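Local coordinates for protein hydrogen peroxide-inducible genes activator (Corynebacterium glutamicum, PDB 6G1D) that probably acts as a LysR-type transcription factor that senses hydrogen peroxide through a reactive cysteine and switches on protective genes, at residues Ile106-Ala111 and Asp205-His210. The protein carries 1 engineered substitution. Numbering follows the deposited sequence.
Engineered in segment 205-210: Ser208 (natural residue Cys). With SO4 (sulfate ion), chain M.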
ATOM      1  N   ILE B 106     -11.478  12.303 -12.723  1.00 33.95           N
ATOM      2  CA  ILE B 106     -12.599  11.554 -13.290  1.00 32.88           C
ATOM      3  C   ILE B 106     -12.597  10.134 -12.756  1.00 32.77           C
ATOM      4  O   ILE B 106     -11.547   9.514 -12.691  1.00 33.14           O
ATOM      5  CB  ILE B 106     -12.540  11.477 -14.822  1.00 32.21           C
ATOM      6  CG1 ILE B 106     -12.247  12.841 -15.454  1.00 32.88           C
ATOM      7  CG2 ILE B 106     -13.834  10.897 -15.375  1.00 31.25           C
ATOM      8  CD1 ILE B 106     -12.063  12.819 -16.977  1.00 32.90           C
ATOM      9  N   ILE B 107     -13.789   9.634 -12.428  1.00 34.48           N
ATOM     10  CA  ILE B 107     -13.959   8.252 -11.986  1.00 34.31           C
ATOM     11  C   ILE B 107     -13.617   7.233 -13.107  1.00 34.52           C
ATOM     12  O   ILE B 107     -13.831   7.518 -14.303  1.00 33.17           O
ATOM     13  CB  ILE B 107     -15.364   7.995 -11.409  1.00 33.41           C
ATOM     14  CG1 ILE B 107     -16.466   8.230 -12.444  1.00 33.60           C
ATOM     15  CG2 ILE B 107     -15.612   8.862 -10.174  1.00 35.12           C
ATOM     16  CD1 ILE B 107     -17.829   7.794 -11.975  1.00 36.47           C
ATOM     17  N   PRO B 108     -13.047   6.071 -12.736  1.00 35.65           N
ATOM     18  CA  PRO B 108     -12.515   5.159 -13.753  1.00 38.11           C
ATOM     19  C   PRO B 108     -13.529   4.543 -14.718  1.00 34.89           C
ATOM     20  O   PRO B 108     -13.134   4.121 -15.804  1.00 40.33           O
ATOM     21  CB  PRO B 108     -11.866   4.033 -12.939  1.00 38.85           C
ATOM     22  CG  PRO B 108     -11.770   4.506 -11.549  1.00 41.32           C
ATOM     23  CD  PRO B 108     -12.677   5.661 -11.361  1.00 40.01           C
ATOM     24  N   THR B 109     -14.798   4.461 -14.320  1.00 35.07           N
ATOM     25  CA  THR B 109     -15.839   3.943 -15.193  1.00 36.41           C
ATOM     26  C   THR B 109     -16.509   5.020 -16.054  1.00 33.68           C
ATOM     27  O   THR B 109     -17.494   4.721 -16.712  1.00 32.46           O
ATOM     28  CB  THR B 109     -16.930   3.161 -14.410  1.00 33.83           C
ATOM     29  OG1 THR B 109     -17.682   4.053 -13.584  1.00 34.71           O
ATOM     30  CG2 THR B 109     -16.294   2.041 -13.588  1.00 35.53           C
ATOM     31  N   ALA B 110     -16.020   6.262 -15.993  1.00 33.63           N
ATOM     32  CA  ALA B 110     -16.378   7.288 -16.963  1.00 34.53           C
ATOM     33  C   ALA B 110     -15.199   7.765 -17.808  1.00 36.92           C
ATOM     34  O   ALA B 110     -15.374   7.988 -19.020  1.00 33.94           O
ATOM     35  CB  ALA B 110     -17.035   8.462 -16.278  1.00 35.65           C
ATOM     36  N   ALA B 111     -14.008   7.879 -17.199  1.00 31.59           N
ATOM     37  CA  ALA B 111     -12.839   8.503 -17.833  1.00 32.65           C
ATOM     38  C   ALA B 111     -12.485   8.047 -19.262  1.00 34.76           C
ATOM     39  O   ALA B 111     -12.470   8.839 -20.167  1.00 35.22           O
ATOM     40  CB  ALA B 111     -11.608   8.324 -16.943  1.00 33.56           C
ATOM     41  N   ASP B 205     -15.780  -2.881  -4.002  1.00 61.55           N
ATOM     42  CA  ASP B 205     -16.532  -1.862  -3.244  1.00 64.93           C
ATOM     43  C   ASP B 205     -16.037  -0.409  -3.375  1.00 59.18           C
ATOM     44  O   ASP B 205     -16.771   0.510  -3.042  1.00 61.02           O
ATOM     45  CB  ASP B 205     -16.457  -2.199  -1.712  1.00 74.17           C
ATOM     46  CG  ASP B 205     -17.139  -3.475  -1.345  1.00 83.53           C
ATOM     47  OD1 ASP B 205     -17.434  -4.310  -2.213  1.00115.48           O
ATOM     48  OD2 ASP B 205     -17.425  -3.648  -0.137  1.00 83.26           O
ATOM     49  N   GLY B 206     -14.794  -0.201  -3.805  1.00 52.38           N
ATOM     50  CA  GLY B 206     -14.274   1.142  -4.027  1.00 53.58           C
ATOM     51  C   GLY B 206     -14.860   1.897  -5.232  1.00 51.80           C
ATOM     52  O   GLY B 206     -14.662   3.109  -5.355  1.00 50.97           O
ATOM     53  N   HIS B 207     -15.583   1.202  -6.111  1.00 46.30           N
ATOM     54  CA  HIS B 207     -16.121   1.798  -7.336  1.00 44.76           C
ATOM     55  C   HIS B 207     -17.582   2.143  -7.132  1.00 42.52           C
ATOM     56  O   HIS B 207     -18.363   1.312  -6.657  1.00 42.61           O
ATOM     57  CB  HIS B 207     -15.953   0.805  -8.490  1.00 48.99           C
ATOM     58  CG  HIS B 207     -14.524   0.511  -8.812  1.00 51.92           C
ATOM     59  ND1 HIS B 207     -13.798   1.209  -9.765  1.00 48.22           N
ATOM     60  CD2 HIS B 207     -13.667  -0.390  -8.275  1.00 47.69           C
ATOM     61  CE1 HIS B 207     -12.573   0.707  -9.836  1.00 55.06           C
ATOM     62  NE2 HIS B 207     -12.464  -0.252  -8.935  1.00 51.28           N
ATOM     63  N   SER B 208     -17.974   3.358  -7.482  1.00 38.07           N
ATOM     64  CA  SER B 208     -19.397   3.763  -7.378  1.00 43.36           C
ATOM     65  C   SER B 208     -20.352   2.892  -8.248  1.00 38.22           C
ATOM     66  O   SER B 208     -21.528   2.718  -7.909  1.00 39.04           O
ATOM     67  CB  SER B 208     -19.578   5.251  -7.743  1.00 44.31           C
ATOM     68  OG  SER B 208     -19.204   5.500  -9.100  1.00 43.19           O
ATOM     69  N   LEU B 209     -19.843   2.342  -9.344  1.00 38.73           N
ATOM     70  CA  LEU B 209     -20.644   1.445 -10.173  1.00 38.26           C
ATOM     71  C   LEU B 209     -21.073   0.175  -9.399  1.00 43.48           C
ATOM     72  O   LEU B 209     -22.198  -0.306  -9.574  1.00 40.56           O
ATOM     73  CB  LEU B 209     -19.897   1.045 -11.457  1.00 37.21           C
ATOM     74  CG  LEU B 209     -20.695   0.222 -12.464  1.00 36.79           C
ATOM     75  CD1 LEU B 209     -21.932   0.977 -12.912  1.00 38.61           C
ATOM     76  CD2 LEU B 209     -19.804  -0.158 -13.656  1.00 40.45           C
ATOM     77  N   HIS B 210     -20.183  -0.385  -8.586  1.00 46.48           N
ATOM     78  CA  HIS B 210     -20.562  -1.469  -7.663  1.00 46.24           C
ATOM     79  C   HIS B 210     -21.826  -1.109  -6.866  1.00 44.09           C
ATOM     80  O   HIS B 210     -22.845  -1.795  -6.942  1.00 46.38           O
ATOM     81  CB  HIS B 210     -19.412  -1.758  -6.671  1.00 48.09           C
ATOM     82  CG  HIS B 210     -19.738  -2.781  -5.628  1.00 47.63           C
ATOM     83  ND1 HIS B 210     -20.341  -2.448  -4.429  1.00 49.63           N
ATOM     84  CD2 HIS B 210     -19.665  -4.130  -5.649  1.00 51.14           C
ATOM     85  CE1 HIS B 210     -20.552  -3.546  -3.728  1.00 52.14           C
ATOM     86  NE2 HIS B 210     -20.167  -4.580  -4.450  1.00 51.06           N
TER
HETATM   87  S   SO4 M 402     -16.213   4.191 -10.416  1.00 57.88           S
HETATM   88  O1  SO4 M 402     -16.289   4.952 -11.894  1.00 58.60           O
HETATM   89  O2  SO4 M 402     -16.176   5.149  -9.004  1.00 61.32           O
HETATM   90  O3  SO4 M 402     -17.552   3.200 -10.481  1.00 58.58           O
HETATM   91  O4  SO4 M 402     -14.823   3.369 -10.487  1.00 57.97           O
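Thr109 CG2 meets Leu209 CD2 at 4.1 Å, a methyl-to-methyl touch suited to two branched side chains. Direct contacts are few, none a hydrogen bond; a sulfate ion, probably from the crystallisation liquor, does most of the joining. Thr109 N donates to sulfate O1 at 2.9 Å, and OG1, set between the backbone N and carbonyl carbon (chi1 68°), turns to the same oxygen. From the other segment, Ser208 N donates to O2 at 3.0 Å and Leu209 N to O3 at 2.7 Å. Amides at a helix start lack acceptors one turn earlier, and the helix dipole would probably favour the negative charge. His207, the N-cap residue, can offer an imidazole N-H: ND1 points to O4, near the ring plane. The OG1 and ND1 bonds are modelled implausibly short, so their lengths are doubtful. Pro108 CG approaches this ring obliquely, 4.2 Å from CE1; its hydrocarbon and that of Ile107 line the anion site. Ile107 CD1 lies 3.9 Å from OG of Ser208, an engineered residue (naturally cysteine) whose hydroxyl reaches O2 or O3 weakly. That natural cysteine suggests a peroxide-sensing pocket. Arg280 NH1 donates to Thr109 OG1. Within the LysR substrate-binding domain, the contact joins the loop between strand 100-106 and helix 111-125 to the N-terminus of helix 208-219; Ile107 packs on helix 138-147 and strand 152-156, Pro108 on strand 129-135.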